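Local coordinates for endoglucanase (Clostridium thermocellum, PDB 2E4T), which probably hydrolyses the beta-1,4-glucan backbone of cellulose and xyloglucan, acting through a TIM-barrel catalytic domain of glycoside hydrolase family 44, at residues 40-52 against 184-197. Numbering follows the deposited sequence.
Sequences AKRFGGNRTTGYN and DNEPALWSHTHPRI
Thr49 lays its methyl CG2 over one face of the His194 imidazole, a CH-pi contact 4.1 Å from the ring centroid. With OG1 beside its own backbone N (chi1 -66°), Thr49 turns the hydroxyl to Asp184, donating to OD1 at 2.7 Å from the syn side; threonine suits the place by offering both methyl and hydroxyl. The same OD1 also accepts Trp190 NE1, from above the carboxylate plane, and Asn185 N on the anti side; three donors grip OD1, and with OD2 held by Ala111 N the carboxylate's rotation is fixed. Histidine offers a face to the methyl and an edge N-H: His194 NE2 donates to Asn46 O (2.8 Å), a bent bond, while Ile197 CD1 rests on Gly50 CA.

Asn185 reaches across Gly45, its amide supplying both acceptor and donor: OD1 takes a hydrogen bond from Arg42 NH2 at 2.9 Å, and ND2 donates to a water that in turn donates to Thr49 OG1. Beside it, Thr193 CG2 packs 3.6 Å from Asn46 CG, and a second water joins Asn46 OD1, Glu186 OE1 and Thr193 OG1; Asn46 ND2 turns to Asp63. At Gly45 (phi 90°, psi -177°) a CB would jam against Gly44 O, calling for glycine.

Arg42 NH1 salt-bridges Glu359 and hydrogen-bonds Asn31. Asn185-Glu186 following a barrel strand recalls the Asn-Glu pair of related TIM-barrel glycosidases, where the glutamate is the acid/base, so the contact probably borders the active site. It joins the loops leaving the C-terminal ends of strands 40-43 and 180-183, which flank strand 104-109, with helix 190-193 on the second loop.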
loop_
_atom_site.group_PDB
_atom_site.type_symbol
_atom_site.label_atom_id
_atom_site.label_comp_id
_atom_site.label_asym_id
_atom_site.label_seq_id
_atom_site.Cartn_x
_atom_site.Cartn_y
_atom_site.Cartn_z
ATOM N N ALA A 40 5.381 6.980 -2.916
ATOM C CA ALA A 40 4.013 7.026 -3.427
ATOM C C ALA A 40 3.168 7.671 -2.303
ATOM O O ALA A 40 3.454 7.524 -1.122
ATOM C CB ALA A 40 3.460 5.623 -3.770
ATOM N N LYS A 41 2.122 8.396 -2.758
ATOM C CA LYS A 41 1.130 8.950 -1.845
ATOM C C LYS A 41 -0.251 8.532 -2.323
ATOM O O LYS A 41 -0.597 8.743 -3.493
ATOM C CB LYS A 41 1.214 10.486 -1.789
ATOM C CG LYS A 41 2.361 11.009 -0.959
ATOM C CD LYS A 41 2.356 10.574 0.516
ATOM C CE LYS A 41 1.091 10.870 1.289
ATOM N NZ LYS A 41 0.823 12.343 1.440
ATOM N N ARG A 42 -1.039 7.976 -1.394
ATOM C CA ARG A 42 -2.428 7.602 -1.665
ATOM C C ARG A 42 -3.374 8.529 -0.913
ATOM O O ARG A 42 -3.235 8.710 0.298
ATOM C CB ARG A 42 -2.679 6.157 -1.199
ATOM C CG ARG A 42 -4.165 5.759 -1.246
ATOM C CD ARG A 42 -4.293 4.284 -0.965
ATOM N NE ARG A 42 -5.653 3.767 -0.944
ATOM C CZ ARG A 42 -6.374 3.523 0.141
ATOM N NH1 ARG A 42 -5.994 3.932 1.339
ATOM N NH2 ARG A 42 -7.510 2.812 -0.044
ATOM N N PHE A 43 -4.335 9.084 -1.700
ATOM C CA PHE A 43 -5.497 9.786 -1.163
ATOM C C PHE A 43 -6.623 8.759 -1.128
ATOM O O PHE A 43 -7.151 8.403 -2.193
ATOM C CB PHE A 43 -5.835 10.959 -2.098
ATOM C CG PHE A 43 -7.119 11.668 -1.765
ATOM C CD1 PHE A 43 -7.182 12.559 -0.671
ATOM C CD2 PHE A 43 -8.258 11.497 -2.549
ATOM C CE1 PHE A 43 -8.365 13.233 -0.360
ATOM C CE2 PHE A 43 -9.450 12.227 -2.262
ATOM C CZ PHE A 43 -9.472 13.073 -1.180
ATOM N N GLY A 44 -6.883 8.187 0.052
ATOM C CA GLY A 44 -7.798 7.070 0.124
ATOM C C GLY A 44 -8.282 6.886 1.540
ATOM O O GLY A 44 -8.035 7.702 2.430
ATOM N N GLY A 45 -8.989 5.765 1.766
ATOM C CA GLY A 45 -9.567 5.485 3.047
ATOM C C GLY A 45 -10.991 6.035 3.183
ATOM O O GLY A 45 -11.571 6.572 2.227
ATOM N N ASN A 46 -11.556 5.862 4.380
ATOM C CA ASN A 46 -13.005 6.027 4.547
ATOM C C ASN A 46 -13.496 7.411 4.102
ATOM O O ASN A 46 -14.597 7.499 3.512
ATOM C CB ASN A 46 -13.377 5.841 6.015
ATOM C CG ASN A 46 -13.224 4.416 6.463
ATOM O OD1 ASN A 46 -13.102 3.495 5.630
ATOM N ND2 ASN A 46 -13.310 4.184 7.792
ATOM N N ARG A 47 -12.750 8.484 4.373
ATOM C CA ARG A 47 -13.252 9.812 4.068
ATOM C C ARG A 47 -13.362 10.040 2.574
ATOM O O ARG A 47 -14.047 11.024 2.156
ATOM C CB ARG A 47 -12.358 10.891 4.652
ATOM C CG ARG A 47 -12.727 11.316 6.051
ATOM C CD ARG A 47 -13.920 12.274 5.997
ATOM N NE ARG A 47 -14.270 12.715 7.346
ATOM C CZ ARG A 47 -15.052 13.781 7.547
ATOM N NH1 ARG A 47 -15.610 14.438 6.526
ATOM N NH2 ARG A 47 -15.306 14.182 8.810
ATOM N N THR A 48 -12.702 9.248 1.737
ATOM C CA THR A 48 -12.715 9.527 0.320
ATOM C C THR A 48 -13.966 9.007 -0.420
ATOM O O THR A 48 -14.237 9.471 -1.516
ATOM C CB THR A 48 -11.426 9.043 -0.372
ATOM O OG1 THR A 48 -11.343 7.627 -0.350
ATOM C CG2 THR A 48 -10.203 9.697 0.264
ATOM N N THR A 49 -14.751 8.126 0.219
ATOM C CA THR A 49 -15.913 7.571 -0.477
ATOM C C THR A 49 -16.944 8.642 -0.855
ATOM O O THR A 49 -17.496 8.637 -1.946
ATOM C CB THR A 49 -16.540 6.476 0.406
ATOM O OG1 THR A 49 -15.618 5.398 0.517
ATOM C CG2 THR A 49 -17.893 6.010 -0.171
ATOM N N GLY A 50 -17.199 9.557 0.109
ATOM C CA GLY A 50 -18.224 10.577 -0.086
ATOM C C GLY A 50 -17.670 11.952 -0.425
ATOM O O GLY A 50 -18.385 12.954 -0.345
ATOM N N TYR A 51 -16.373 12.028 -0.779
ATOM C CA TYR A 51 -15.753 13.286 -1.164
ATOM C C TYR A 51 -16.331 13.802 -2.483
ATOM O O TYR A 51 -16.380 13.073 -3.475
ATOM C CB TYR A 51 -14.230 13.060 -1.330
ATOM C CG TYR A 51 -13.515 14.255 -1.946
ATOM C CD1 TYR A 51 -13.344 15.446 -1.228
ATOM C CD2 TYR A 51 -13.066 14.201 -3.265
ATOM C CE1 TYR A 51 -12.714 16.532 -1.797
ATOM C CE2 TYR A 51 -12.444 15.304 -3.853
ATOM C CZ TYR A 51 -12.296 16.475 -3.130
ATOM O OH TYR A 51 -11.707 17.558 -3.755
ATOM N N ASN A 52 -16.744 15.084 -2.473
ATOM C CA ASN A 52 -17.316 15.736 -3.640
ATOM C C ASN A 52 -16.286 16.701 -4.208
ATOM O O ASN A 52 -16.010 17.740 -3.612
ATOM C CB ASN A 52 -18.575 16.483 -3.213
ATOM C CG ASN A 52 -19.284 17.160 -4.357
ATOM O OD1 ASN A 52 -18.699 17.406 -5.416
ATOM N ND2 ASN A 52 -20.572 17.464 -4.139
ATOM N N ASP A 184 -12.886 3.753 -5.446
ATOM C CA ASP A 184 -13.407 3.915 -4.075
ATOM C C ASP A 184 -12.510 3.170 -3.065
ATOM O O ASP A 184 -11.281 3.066 -3.271
ATOM C CB ASP A 184 -14.909 3.555 -4.037
ATOM C CG ASP A 184 -15.720 4.293 -3.002
ATOM O OD1 ASP A 184 -15.525 3.999 -1.794
ATOM O OD2 ASP A 184 -16.558 5.153 -3.394
ATOM N N ASN A 185 -13.127 2.752 -1.972
ATOM C CA ASN A 185 -12.404 2.253 -0.816
ATOM C C ASN A 185 -13.325 1.240 -0.114
ATOM O O ASN A 185 -14.460 1.549 0.203
ATOM C CB ASN A 185 -12.170 3.425 0.177
ATOM C CG ASN A 185 -11.354 2.976 1.378
ATOM O OD1 ASN A 185 -10.153 2.584 1.223
ATOM N ND2 ASN A 185 -11.977 2.947 2.548
ATOM N N GLU A 186 -12.799 0.036 0.130
ATOM C CA GLU A 186 -13.450 -0.952 1.003
ATOM C C GLU A 186 -14.934 -1.100 0.682
ATOM O O GLU A 186 -15.808 -0.936 1.548
ATOM C CB GLU A 186 -13.202 -0.651 2.487
ATOM C CG GLU A 186 -11.694 -0.678 2.782
ATOM C CD GLU A 186 -11.339 -0.592 4.231
ATOM O OE1 GLU A 186 -12.217 -0.334 5.106
ATOM O OE2 GLU A 186 -10.111 -0.775 4.530
ATOM N N PRO A 187 -15.265 -1.559 -0.530
ATOM C CA PRO A 187 -16.685 -1.653 -0.922
ATOM C C PRO A 187 -17.468 -2.630 -0.068
ATOM O O PRO A 187 -18.691 -2.393 0.152
ATOM C CB PRO A 187 -16.607 -2.105 -2.399
ATOM C CG PRO A 187 -15.245 -2.778 -2.511
ATOM C CD PRO A 187 -14.353 -1.911 -1.637
ATOM N N ALA A 188 -16.872 -3.741 0.392
ATOM C CA ALA A 188 -17.600 -4.657 1.232
ATOM C C ALA A 188 -17.925 -4.073 2.599
ATOM O O ALA A 188 -18.748 -4.660 3.324
ATOM C CB ALA A 188 -16.902 -6.007 1.352
ATOM N N LEU A 189 -17.296 -2.950 2.943
ATOM C CA LEU A 189 -17.647 -2.211 4.182
ATOM C C LEU A 189 -18.510 -0.978 3.870
ATOM O O LEU A 189 -18.879 -0.280 4.823
ATOM C CB LEU A 189 -16.426 -1.839 4.993
ATOM C CG LEU A 189 -15.645 -3.049 5.537
ATOM C CD1 LEU A 189 -14.529 -2.565 6.452
ATOM C CD2 LEU A 189 -16.530 -4.063 6.255
ATOM N N TRP A 190 -18.911 -0.720 2.625
ATOM C CA TRP A 190 -19.753 0.452 2.370
ATOM C C TRP A 190 -20.974 0.456 3.291
ATOM O O TRP A 190 -21.359 1.516 3.830
ATOM C CB TRP A 190 -20.206 0.501 0.914
ATOM C CG TRP A 190 -19.191 0.924 -0.071
ATOM C CD1 TRP A 190 -18.055 1.661 0.143
ATOM C CD2 TRP A 190 -19.271 0.716 -1.490
ATOM N NE1 TRP A 190 -17.396 1.904 -1.054
ATOM C CE2 TRP A 190 -18.136 1.346 -2.081
ATOM C CE3 TRP A 190 -20.183 0.048 -2.312
ATOM C CZ2 TRP A 190 -17.917 1.319 -3.471
ATOM C CZ3 TRP A 190 -19.969 0.022 -3.693
ATOM C CH2 TRP A 190 -18.854 0.661 -4.257
ATOM N N SER A 191 -21.646 -0.699 3.419
ATOM C CA SER A 191 -22.887 -0.706 4.190
ATOM C C SER A 191 -22.661 -0.561 5.715
ATOM O O SER A 191 -23.642 -0.313 6.435
ATOM C CB SER A 191 -23.636 -2.000 3.913
ATOM O OG SER A 191 -22.799 -3.111 4.272
ATOM N N HIS A 192 -21.411 -0.717 6.170
ATOM C CA HIS A 192 -21.050 -0.540 7.562
ATOM C C HIS A 192 -20.476 0.868 7.823
ATOM O O HIS A 192 -20.880 1.550 8.795
ATOM C CB HIS A 192 -20.010 -1.618 7.943
ATOM C CG HIS A 192 -19.616 -1.509 9.335
ATOM N ND1 HIS A 192 -18.420 -1.007 9.828
ATOM C CD2 HIS A 192 -20.326 -1.898 10.406
ATOM C CE1 HIS A 192 -18.420 -1.105 11.161
ATOM N NE2 HIS A 192 -19.576 -1.639 11.528
ATOM N N THR A 193 -19.522 1.289 6.998
ATOM C CA THR A 193 -18.861 2.583 7.176
ATOM C C THR A 193 -19.725 3.733 6.675
ATOM O O THR A 193 -19.733 4.813 7.262
ATOM C CB THR A 193 -17.517 2.552 6.433
ATOM O OG1 THR A 193 -16.777 1.442 6.983
ATOM C CG2 THR A 193 -16.767 3.848 6.568
ATOM N N HIS A 194 -20.402 3.513 5.535
ATOM C CA HIS A 194 -21.147 4.572 4.850
ATOM C C HIS A 194 -22.613 4.158 4.581
ATOM O O HIS A 194 -23.108 4.276 3.455
ATOM C CB HIS A 194 -20.461 4.949 3.549
ATOM C CG HIS A 194 -19.142 5.592 3.769
ATOM N ND1 HIS A 194 -19.021 6.859 4.296
ATOM C CD2 HIS A 194 -17.886 5.144 3.472
ATOM C CE1 HIS A 194 -17.716 7.134 4.337
ATOM N NE2 HIS A 194 -17.010 6.130 3.845
ATOM N N PRO A 195 -23.340 3.741 5.633
ATOM C CA PRO A 195 -24.717 3.279 5.410
ATOM C C PRO A 195 -25.661 4.375 4.877
ATOM O O PRO A 195 -26.708 4.036 4.325
ATOM C CB PRO A 195 -25.147 2.804 6.820
ATOM C CG PRO A 195 -24.327 3.680 7.753
ATOM C CD PRO A 195 -22.950 3.712 7.069
ATOM N N ARG A 196 -25.337 5.648 5.114
ATOM C CA ARG A 196 -26.190 6.736 4.625
ATOM C C ARG A 196 -25.973 6.997 3.136
ATOM O O ARG A 196 -26.799 7.713 2.523
ATOM C CB ARG A 196 -25.975 8.039 5.414
ATOM C CG ARG A 196 -25.950 8.023 6.894
ATOM C CD ARG A 196 -27.282 8.000 7.665
ATOM N NE ARG A 196 -27.346 7.551 8.968
ATOM C CZ ARG A 196 -27.584 6.334 9.367
ATOM N NH1 ARG A 196 -27.714 5.201 8.656
ATOM N NH2 ARG A 196 -27.561 6.267 10.666
ATOM N N ILE A 197 -24.889 6.449 2.567
ATOM C CA ILE A 197 -24.666 6.467 1.112
ATOM C C ILE A 197 -25.133 5.182 0.466
ATOM O O ILE A 197 -25.783 5.201 -0.596
ATOM C CB ILE A 197 -23.143 6.685 0.825
ATOM C CG1 ILE A 197 -22.692 8.037 1.328
ATOM C CG2 ILE A 197 -22.891 6.514 -0.710
ATOM C CD1 ILE A 197 -21.209 8.326 1.145
HETATM O O HOH W 1 -14.544 1.216 5.351
HETATM O O HOH W 2 -14.786 3.878 2.657
#